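Nitroalkane oxidase (Podospora anserina, PDB 3MKH) catalyses the FAD-dependent oxidation of nitroalkanes to aldehydes or ketones, consuming oxygen and releasing nitrite and hydrogen peroxide, with a preference for longer chains. Local coordinates at the interface of chains A and B and the interface of chains A and C. Sequence-based numbering; all coordinates share one arbitrary frame. Chains: chain A/B/C, Nitroalkane oxidase.

Nitroalkane oxidase is a homotetramer of the acyl-CoA dehydrogenase family, and three of its contacts show how one chain meets two neighbours with different tools. Contacts 1 and 3, about 29 Å apart between C-alpha centres, belong to the same two-fold A-B interface but use different elements: helices 262-298 and 402-415 in one, the paired N-terminal arms and helix 311-340 in the other. Contact 2 joins A to C, 34 Å from contact 1 and 32 Å from contact 3. Its centre lies about 7 Å from A:Asp399, the probable proton acceptor, which suggests that this pairing helps shape the active site.

Contact 1: the interface of chains A and B. Residues chain A 289, 293, 297, 306, 308; chain B 414-416, 419.
A:Lys297 leaves its helix with CG anti to the carbonyl carbon and runs extended until chi4, where a bend to -107° turns the side-chain amine NZ onto the C-terminal end of a helix in chain B. On the other side, B:Tyr419 holds CG anti to its backbone N (chi1 -177°), which points the phenol at A:Phe289. NZ of A:Lys297 donates a hydrogen bond to the carbonyl O of B:Met414 at 2.8 Å, approaching nearly along the C=O axis (166°). Two waters extend the grip: one links NZ to B:Leu415 O and the other links it to B:Tyr419 O, so the amine serves main-chain carbonyls directly and through water where the helix gives way to loop, and the helix dipole would probably favour a positive charge on it. An alanine in place of A:Lys297 would remove the amine, and with it the direct bond, and would probably loosen this helix end and disturb the bridging waters. Flanking apolar contacts frame the polar core. CD2 of A:Leu293 meets the edge of the B:Tyr419 ring in its plane, 3.7 Å from CE2, while A:Phe289 comes tip to tip with the phenol, CZ lying 3.6 Å from OH. Opposite, CB of A:Leu308 is pressed tightly against CD2 of B:Leu415 at 3.3 Å. Chain A contributes helix 262-298 and the 3-10 helix 307-309, chain B the end of helix 402-415 and the loop beyond it.

Contact 2: the interface of chains A and C. Residues chain A 170, 393-394, 397-398; chain C 371-372, 375-377.
Tip to tip, A:Trp170 and C:Ile376 meet with the indole presenting a face to the aliphatic chain. CG1 of C:Ile376, anti to its backbone N (chi1 -165°), sits centrally over the indole, 4.0 Å from the centroid of the six-membered ring, in a CH-pi contact. CG2 of the same residue lies toward the pyrrole side, 3.8 Å from NE1, while the terminal CD1 turns back to touch CB of A:Phe398 at 3.7 Å. A:Ile397 crosses C:Ile376 obliquely. Its CG1 takes the crowded position between backbone N and carbonyl carbon (chi1 57°); CD1 then meets CG2 of C:Ile371, while CG2 packs between C:Ile371 O and the side-chain amide oxygen C:Asn372 OD1, 3.6 Å from the latter. The side chain as a whole crosses C:Asn372 at about a right angle. Behind this layer CG1 of A:Val394 covers a face of the A:Phe398 ring. With no direct polar bond, the seam is apolar and water-bridged. A:Trp170, A:Ile397, A:Phe398, C:Asn372, C:Gly375 and C:Ile376 also belong to FAD-binding segments, suggesting that this packing helps shape the flavin sites. One water connects A:Val393 O with OD1 of C:Asn372; another, in plane at the indole edge, lies 3.0 Å from A:Trp170 NE1 and 2.8 Å from C:Ser377 OG.

Contact 3: the interface of chains A and B. Residues chain A 2-6, 11, 76, 332, 336; chain B 2-5, 336.
An antiparallel beta bridge between two N-terminal arms forms the core of this contact between two subunits of an acyl-CoA dehydrogenase family enzyme. A:Asp4 N donates to B:Asp4 O at 2.8 Å, in the carbonyl plane and nearly straight (166° at H), and B:Asp4 N returns the bond to A:Asp4 O. B:Ala2 N donates to A:His6 O at 2.8 Å, from above the carbonyl plane, while A:Ala2 N reaches B:Asp4 OD2 from above the carboxylate plane at 3.1 Å. Next to the bridge the rings of A:Phe5 and B:Phe5 meet edge-to-face, planes 78° apart, with CZ of A:Phe5 3.5 Å from CE2 of B:Phe5. B:Ile3 is inserted into chain A, its CD1 pressed 3.3 Å from CZ3 of A:Trp332 and its CG2 against CD1 of A:Ile76. Further out, each His336 has CG anti to its backbone N, laying its imidazole across the partner's arm: N of A:Phe5 lies 3.5 Å above the ring plane of B:His336, over its centre. The A:His6 ring takes CE1 of B:His336 over one face, toward its rim, edge-to-face. Within chain A, A:His6 N donates to A:Asp4 OD1 at 3.0 Å, from above the carboxylate plane, probably bracing the arm, and helix 311-340 carries A:Trp332 and A:His336.

Contact 1: the interface of chains A and B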
loop_
_atom_site.group_PDB
_atom_site.type_symbol
_atom_site.label_atom_id
_atom_site.label_comp_id
_atom_site.label_asym_id
_atom_site.label_seq_id
_atom_site.Cartn_x
_atom_site.Cartn_y
_atom_site.Cartn_z
ATOM N N PHE A 289 -5.270 -18.513 -1.972
ATOM C CA PHE A 289 -4.867 -18.937 -0.633
ATOM C C PHE A 289 -4.741 -20.462 -0.558
ATOM O O PHE A 289 -3.741 -20.984 -0.071
ATOM C CB PHE A 289 -5.859 -18.448 0.422
ATOM C CG PHE A 289 -5.530 -18.922 1.806
ATOM C CD1 PHE A 289 -4.685 -18.181 2.627
ATOM C CD2 PHE A 289 -6.034 -20.121 2.278
ATOM C CE1 PHE A 289 -4.365 -18.627 3.910
ATOM C CE2 PHE A 289 -5.722 -20.577 3.547
ATOM C CZ PHE A 289 -4.883 -19.824 4.368
ATOM N N LEU A 293 -1.294 -22.534 0.191
ATOM C CA LEU A 293 -1.264 -23.356 1.400
ATOM C C LEU A 293 -0.952 -24.801 1.034
ATOM O O LEU A 293 -0.168 -25.464 1.704
ATOM C CB LEU A 293 -2.600 -23.270 2.154
ATOM C CG LEU A 293 -2.661 -23.904 3.548
ATOM C CD1 LEU A 293 -1.754 -23.163 4.510
ATOM C CD2 LEU A 293 -4.095 -23.876 4.069
ATOM N N LYS A 297 2.263 -26.820 2.349
ATOM C CA LYS A 297 2.132 -28.007 3.193
ATOM C C LYS A 297 2.799 -29.238 2.575
ATOM O O LYS A 297 3.067 -30.218 3.268
ATOM C CB LYS A 297 0.668 -28.260 3.581
ATOM C CG LYS A 297 0.126 -27.205 4.583
ATOM C CD LYS A 297 -1.268 -27.542 5.143
ATOM C CE LYS A 297 -1.746 -26.492 6.175
ATOM N NZ LYS A 297 -1.729 -26.940 7.623
ATOM N N PRO A 306 9.428 -26.874 7.802
ATOM C CA PRO A 306 8.319 -26.713 6.851
ATOM C C PRO A 306 8.269 -25.290 6.301
ATOM O O PRO A 306 8.693 -24.353 6.987
ATOM C CB PRO A 306 7.081 -26.978 7.712
ATOM C CG PRO A 306 7.575 -27.844 8.826
ATOM C CD PRO A 306 8.973 -27.395 9.104
ATOM N N LEU A 308 5.839 -23.337 6.014
ATOM C CA LEU A 308 5.033 -22.473 6.879
ATOM C C LEU A 308 5.783 -21.971 8.118
ATOM O O LEU A 308 5.320 -21.050 8.795
ATOM C CB LEU A 308 3.703 -23.131 7.269
ATOM C CG LEU A 308 2.506 -22.856 6.348
ATOM C CD1 LEU A 308 1.291 -23.653 6.793
ATOM C CD2 LEU A 308 2.188 -21.361 6.278
ATOM N N MET B 414 -2.070 -22.001 11.389
ATOM C CA MET B 414 -2.016 -22.554 10.037
ATOM C C MET B 414 -1.113 -23.781 9.961
ATOM O O MET B 414 -1.274 -24.613 9.081
ATOM C CB MET B 414 -1.526 -21.508 9.030
ATOM C CG MET B 414 -2.459 -20.323 8.778
ATOM S SD MET B 414 -1.817 -19.257 7.452
ATOM C CE MET B 414 -0.505 -18.391 8.314
ATOM N N LEU B 415 -0.148 -23.879 10.868
ATOM C CA LEU B 415 0.791 -25.002 10.865
ATOM C C LEU B 415 0.173 -26.303 11.387
ATOM O O LEU B 415 0.665 -27.393 11.101
ATOM C CB LEU B 415 2.028 -24.658 11.693
ATOM C CG LEU B 415 3.185 -23.961 10.975
ATOM C CD1 LEU B 415 4.159 -23.386 11.989
ATOM C CD2 LEU B 415 3.879 -24.945 10.047
ATOM N N LYS B 416 -0.895 -26.189 12.167
ATOM C CA LYS B 416 -1.558 -27.370 12.711
ATOM C C LYS B 416 -2.150 -28.246 11.605
ATOM O O LYS B 416 -2.769 -27.742 10.666
ATOM C CB LYS B 416 -2.643 -26.962 13.692
ATOM C CG LYS B 416 -2.122 -26.239 14.920
ATOM C CD LYS B 416 -3.167 -26.216 16.011
ATOM C CE LYS B 416 -2.689 -25.404 17.199
ATOM N NZ LYS B 416 -3.705 -25.393 18.285
ATOM N N TYR B 419 -5.730 -27.634 10.803
ATOM C CA TYR B 419 -6.163 -26.364 10.219
ATOM C C TYR B 419 -7.136 -26.629 9.072
ATOM O O TYR B 419 -6.871 -27.465 8.199
ATOM C CB TYR B 419 -4.952 -25.557 9.723
ATOM C CG TYR B 419 -5.305 -24.192 9.162
ATOM C CD1 TYR B 419 -5.743 -23.165 9.994
ATOM C CD2 TYR B 419 -5.189 -23.930 7.803
ATOM C CE1 TYR B 419 -6.073 -21.917 9.486
ATOM C CE2 TYR B 419 -5.513 -22.681 7.279
ATOM C CZ TYR B 419 -5.942 -21.676 8.125
ATOM O OH TYR B 419 -6.260 -20.439 7.603
HETATM O O HOH W 1 -4.316 -28.156 7.321
HETATM O O HOH W 2 0.712 -28.167 8.509
#

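Contact 2: the interface of chains A and C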
loop_
_atom_site.group_PDB
_atom_site.type_symbol
_atom_site.label_atom_id
_atom_site.label_comp_id
_atom_site.label_asym_id
_atom_site.label_seq_id
_atom_site.Cartn_x
_atom_site.Cartn_y
_atom_site.Cartn_z
ATOM N N TRP A 170 -17.003 -5.771 -25.860
ATOM C CA TRP A 170 -16.867 -6.326 -24.513
ATOM C C TRP A 170 -18.154 -6.938 -23.951
ATOM O O TRP A 170 -18.153 -7.453 -22.838
ATOM C CB TRP A 170 -16.330 -5.289 -23.516
ATOM C CG TRP A 170 -14.954 -4.717 -23.838
ATOM C CD1 TRP A 170 -14.677 -3.440 -24.247
ATOM C CD2 TRP A 170 -13.693 -5.388 -23.744
ATOM N NE1 TRP A 170 -13.325 -3.288 -24.441
ATOM C CE2 TRP A 170 -12.696 -4.463 -24.127
ATOM C CE3 TRP A 170 -13.305 -6.686 -23.383
ATOM C CZ2 TRP A 170 -11.343 -4.792 -24.160
ATOM C CZ3 TRP A 170 -11.954 -7.010 -23.418
ATOM C CH2 TRP A 170 -10.991 -6.065 -23.799
ATOM N N VAL A 393 -7.047 -9.544 -12.463
ATOM C CA VAL A 393 -6.872 -8.159 -12.921
ATOM C C VAL A 393 -8.058 -7.599 -13.704
ATOM O O VAL A 393 -8.177 -6.384 -13.848
ATOM C CB VAL A 393 -5.550 -7.916 -13.707
ATOM C CG1 VAL A 393 -4.364 -8.234 -12.843
ATOM C CG2 VAL A 393 -5.533 -8.713 -14.989
ATOM N N VAL A 394 -8.932 -8.463 -14.216
ATOM C CA VAL A 394 -10.148 -7.975 -14.857
ATOM C C VAL A 394 -11.175 -7.390 -13.861
ATOM O O VAL A 394 -12.017 -6.584 -14.228
ATOM C CB VAL A 394 -10.837 -9.065 -15.698
ATOM C CG1 VAL A 394 -11.847 -9.848 -14.844
ATOM C CG2 VAL A 394 -11.512 -8.432 -16.895
ATOM N N ILE A 397 -11.435 -3.600 -13.403
ATOM C CA ILE A 397 -11.629 -2.863 -14.652
ATOM C C ILE A 397 -12.919 -3.201 -15.388
ATOM O O ILE A 397 -13.396 -2.402 -16.191
ATOM C CB ILE A 397 -10.418 -3.003 -15.621
ATOM C CG1 ILE A 397 -10.130 -4.473 -15.948
ATOM C CG2 ILE A 397 -9.164 -2.368 -15.019
ATOM C CD1 ILE A 397 -8.897 -4.650 -16.869
ATOM N N PHE A 398 -13.500 -4.366 -15.118
ATOM C CA PHE A 398 -14.709 -4.743 -15.838
ATOM C C PHE A 398 -15.935 -4.455 -14.981
ATOM O O PHE A 398 -15.806 -3.921 -13.866
ATOM C CB PHE A 398 -14.651 -6.189 -16.401
ATOM C CG PHE A 398 -15.133 -7.274 -15.449
ATOM C CD1 PHE A 398 -15.182 -7.068 -14.073
ATOM C CD2 PHE A 398 -15.502 -8.517 -15.945
ATOM C CE1 PHE A 398 -15.611 -8.073 -13.216
ATOM C CE2 PHE A 398 -15.939 -9.535 -15.083
ATOM C CZ PHE A 398 -15.993 -9.310 -13.728
ATOM N N ILE C 371 -2.928 -0.536 -15.716
ATOM C CA ILE C 371 -4.095 -1.318 -16.119
ATOM C C ILE C 371 -5.400 -0.671 -15.598
ATOM O O ILE C 371 -6.354 -0.494 -16.348
ATOM C CB ILE C 371 -3.932 -2.793 -15.664
ATOM C CG1 ILE C 371 -2.888 -3.488 -16.556
ATOM C CG2 ILE C 371 -5.282 -3.531 -15.693
ATOM C CD1 ILE C 371 -2.411 -4.859 -16.066
ATOM N N ASN C 372 -5.426 -0.279 -14.328
ATOM C CA ASN C 372 -6.613 0.375 -13.761
ATOM C C ASN C 372 -6.895 1.735 -14.397
ATOM O O ASN C 372 -8.048 2.097 -14.653
ATOM C CB ASN C 372 -6.477 0.505 -12.238
ATOM C CG ASN C 372 -6.567 -0.841 -11.540
ATOM O OD1 ASN C 372 -7.260 -1.747 -12.018
ATOM N ND2 ASN C 372 -5.851 -0.993 -10.426
ATOM N N GLY C 375 -8.043 1.139 -17.999
ATOM C CA GLY C 375 -9.363 0.543 -17.865
ATOM C C GLY C 375 -9.524 -0.758 -18.639
ATOM O O GLY C 375 -8.553 -1.479 -18.854
ATOM N N ILE C 376 -10.744 -1.057 -19.072
ATOM C CA ILE C 376 -11.035 -2.357 -19.674
ATOM C C ILE C 376 -10.203 -2.629 -20.938
ATOM O O ILE C 376 -9.849 -3.777 -21.228
ATOM C CB ILE C 376 -12.549 -2.527 -19.957
ATOM C CG1 ILE C 376 -12.872 -3.989 -20.231
ATOM C CG2 ILE C 376 -13.013 -1.622 -21.074
ATOM C CD1 ILE C 376 -12.505 -4.863 -19.069
ATOM N N SER C 377 -9.868 -1.569 -21.666
ATOM C CA SER C 377 -8.999 -1.682 -22.834
ATOM C C SER C 377 -7.678 -2.427 -22.547
ATOM O O SER C 377 -7.099 -3.037 -23.438
ATOM C CB SER C 377 -8.683 -0.280 -23.390
ATOM O OG SER C 377 -9.865 0.370 -23.834
HETATM O O HOH W 3 -6.888 -4.532 -12.340
HETATM O O HOH W 4 -11.701 -0.957 -25.402
#

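Contact 3: the interface of chains A and B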
loop_
_atom_site.group_PDB
_atom_site.type_symbol
_atom_site.label_atom_id
_atom_site.label_comp_id
_atom_site.label_asym_id
_atom_site.label_seq_id
_atom_site.Cartn_x
_atom_site.Cartn_y
_atom_site.Cartn_z
ATOM N N ALA A 2 -31.437 -9.779 13.702
ATOM C CA ALA A 2 -30.503 -10.342 14.691
ATOM C C ALA A 2 -29.204 -10.732 14.005
ATOM O O ALA A 2 -29.202 -11.591 13.132
ATOM C CB ALA A 2 -31.112 -11.548 15.379
ATOM N N ILE A 3 -28.101 -10.100 14.393
ATOM C CA ILE A 3 -26.849 -10.282 13.679
ATOM C C ILE A 3 -26.440 -11.746 13.720
ATOM O O ILE A 3 -26.188 -12.305 14.784
ATOM C CB ILE A 3 -25.746 -9.370 14.248
ATOM C CG1 ILE A 3 -26.189 -7.902 14.134
ATOM C CG2 ILE A 3 -24.399 -9.619 13.527
ATOM C CD1 ILE A 3 -25.367 -6.935 14.954
ATOM N N ASP A 4 -26.386 -12.368 12.549
ATOM C CA ASP A 4 -26.194 -13.811 12.464
ATOM C C ASP A 4 -25.396 -14.135 11.199
ATOM O O ASP A 4 -25.799 -13.748 10.106
ATOM C CB ASP A 4 -27.566 -14.499 12.413
ATOM C CG ASP A 4 -27.483 -16.008 12.614
ATOM O OD1 ASP A 4 -26.356 -16.556 12.694
ATOM O OD2 ASP A 4 -28.557 -16.648 12.679
ATOM N N PHE A 5 -24.270 -14.834 11.353
ATOM C CA PHE A 5 -23.438 -15.244 10.214
ATOM C C PHE A 5 -23.547 -16.743 9.873
ATOM O O PHE A 5 -22.811 -17.258 9.024
ATOM C CB PHE A 5 -21.971 -14.852 10.457
ATOM C CG PHE A 5 -21.722 -13.360 10.394
ATOM C CD1 PHE A 5 -22.038 -12.542 11.468
ATOM C CD2 PHE A 5 -21.184 -12.785 9.256
ATOM C CE1 PHE A 5 -21.825 -11.173 11.411
ATOM C CE2 PHE A 5 -20.960 -11.415 9.190
ATOM C CZ PHE A 5 -21.283 -10.611 10.273
ATOM N N HIS A 6 -24.474 -17.442 10.521
ATOM C CA HIS A 6 -24.725 -18.846 10.188
ATOM C C HIS A 6 -25.602 -18.974 8.945
ATOM O O HIS A 6 -26.602 -18.277 8.804
ATOM C CB HIS A 6 -25.391 -19.584 11.360
ATOM C CG HIS A 6 -24.459 -19.875 12.495
ATOM N ND1 HIS A 6 -24.887 -20.385 13.700
ATOM C CD2 HIS A 6 -23.115 -19.736 12.600
ATOM C CE1 HIS A 6 -23.850 -20.547 14.502
ATOM N NE2 HIS A 6 -22.762 -20.158 13.860
ATOM N N GLN A 11 -29.291 -22.007 2.626
ATOM C CA GLN A 11 -28.017 -21.426 2.228
ATOM C C GLN A 11 -26.921 -22.484 2.226
ATOM O O GLN A 11 -26.040 -22.470 1.366
ATOM C CB GLN A 11 -27.666 -20.234 3.119
ATOM C CG GLN A 11 -28.630 -19.055 2.916
ATOM C CD GLN A 11 -28.527 -18.007 4.003
ATOM O OE1 GLN A 11 -28.061 -18.286 5.111
ATOM N NE2 GLN A 11 -28.957 -16.788 3.691
ATOM N N ILE A 76 -27.527 -12.951 -1.454
ATOM C CA ILE A 76 -26.605 -13.719 -0.614
ATOM C C ILE A 76 -26.325 -15.109 -1.202
ATOM O O ILE A 76 -25.179 -15.554 -1.276
ATOM C CB ILE A 76 -27.158 -13.889 0.816
ATOM C CG1 ILE A 76 -26.971 -12.612 1.623
ATOM C CG2 ILE A 76 -26.433 -15.013 1.544
ATOM C CD1 ILE A 76 -25.728 -12.661 2.499
ATOM N N TRP A 332 -21.105 -10.061 1.768
ATOM C CA TRP A 332 -22.378 -10.553 2.328
ATOM C C TRP A 332 -23.211 -9.423 2.949
ATOM O O TRP A 332 -24.441 -9.408 2.848
ATOM C CB TRP A 332 -22.127 -11.669 3.340
ATOM C CG TRP A 332 -21.721 -12.978 2.691
ATOM C CD1 TRP A 332 -21.360 -13.175 1.383
ATOM C CD2 TRP A 332 -21.654 -14.263 3.319
ATOM N NE1 TRP A 332 -21.067 -14.505 1.163
ATOM C CE2 TRP A 332 -21.241 -15.193 2.334
ATOM C CE3 TRP A 332 -21.908 -14.722 4.618
ATOM C CZ2 TRP A 332 -21.070 -16.551 2.611
ATOM C CZ3 TRP A 332 -21.731 -16.071 4.892
ATOM C CH2 TRP A 332 -21.321 -16.968 3.890
ATOM N N HIS A 336 -26.897 -8.493 1.671
ATOM C CA HIS A 336 -28.039 -8.435 2.580
ATOM C C HIS A 336 -28.708 -7.058 2.532
ATOM O O HIS A 336 -29.936 -6.954 2.429
ATOM C CB HIS A 336 -27.608 -8.789 4.002
ATOM C CG HIS A 336 -28.745 -8.862 4.968
ATOM N ND1 HIS A 336 -29.067 -7.829 5.823
ATOM C CD2 HIS A 336 -29.668 -9.834 5.186
ATOM C CE1 HIS A 336 -30.124 -8.171 6.544
ATOM N NE2 HIS A 336 -30.505 -9.385 6.179
ATOM N N ALA B 2 -29.246 -18.165 9.674
ATOM C CA ALA B 2 -29.782 -17.433 8.519
ATOM C C ALA B 2 -29.078 -16.083 8.418
ATOM O O ALA B 2 -29.276 -15.222 9.277
ATOM C CB ALA B 2 -31.272 -17.240 8.677
ATOM N N ILE B 3 -28.252 -15.895 7.390
ATOM C CA ILE B 3 -27.397 -14.709 7.330
ATOM C C ILE B 3 -28.204 -13.420 7.471
ATOM O O ILE B 3 -29.132 -13.153 6.693
ATOM C CB ILE B 3 -26.505 -14.697 6.063
ATOM C CG1 ILE B 3 -25.520 -15.866 6.142
ATOM C CG2 ILE B 3 -25.740 -13.374 5.957
ATOM C CD1 ILE B 3 -25.063 -16.376 4.793
ATOM N N ASP B 4 -27.843 -12.625 8.474
ATOM C CA ASP B 4 -28.625 -11.446 8.847
ATOM C C ASP B 4 -27.710 -10.360 9.429
ATOM O O ASP B 4 -26.962 -10.622 10.375
ATOM C CB ASP B 4 -29.690 -11.847 9.883
ATOM C CG ASP B 4 -30.745 -10.756 10.122
ATOM O OD1 ASP B 4 -30.609 -9.634 9.591
ATOM O OD2 ASP B 4 -31.727 -11.027 10.849
ATOM N N PHE B 5 -27.763 -9.157 8.858
ATOM C CA PHE B 5 -26.989 -8.027 9.376
ATOM C C PHE B 5 -27.854 -6.987 10.110
ATOM O O PHE B 5 -27.370 -5.916 10.483
ATOM C CB PHE B 5 -26.214 -7.350 8.246
ATOM C CG PHE B 5 -25.058 -8.154 7.739
ATOM C CD1 PHE B 5 -25.243 -9.132 6.770
ATOM C CD2 PHE B 5 -23.779 -7.927 8.222
ATOM C CE1 PHE B 5 -24.164 -9.884 6.293
ATOM C CE2 PHE B 5 -22.699 -8.670 7.748
ATOM C CZ PHE B 5 -22.901 -9.650 6.787
ATOM N N HIS B 336 -19.244 -12.756 16.196
ATOM C CA HIS B 336 -20.245 -13.804 16.122
ATOM C C HIS B 336 -19.627 -15.194 16.195
ATOM O O HIS B 336 -20.086 -16.045 16.965
ATOM C CB HIS B 336 -21.084 -13.667 14.854
ATOM C CG HIS B 336 -22.220 -14.639 14.786
ATOM N ND1 HIS B 336 -22.090 -15.896 14.236
ATOM C CD2 HIS B 336 -23.498 -14.549 15.220
ATOM C CE1 HIS B 336 -23.248 -16.528 14.310
ATOM N NE2 HIS B 336 -24.119 -15.734 14.902
#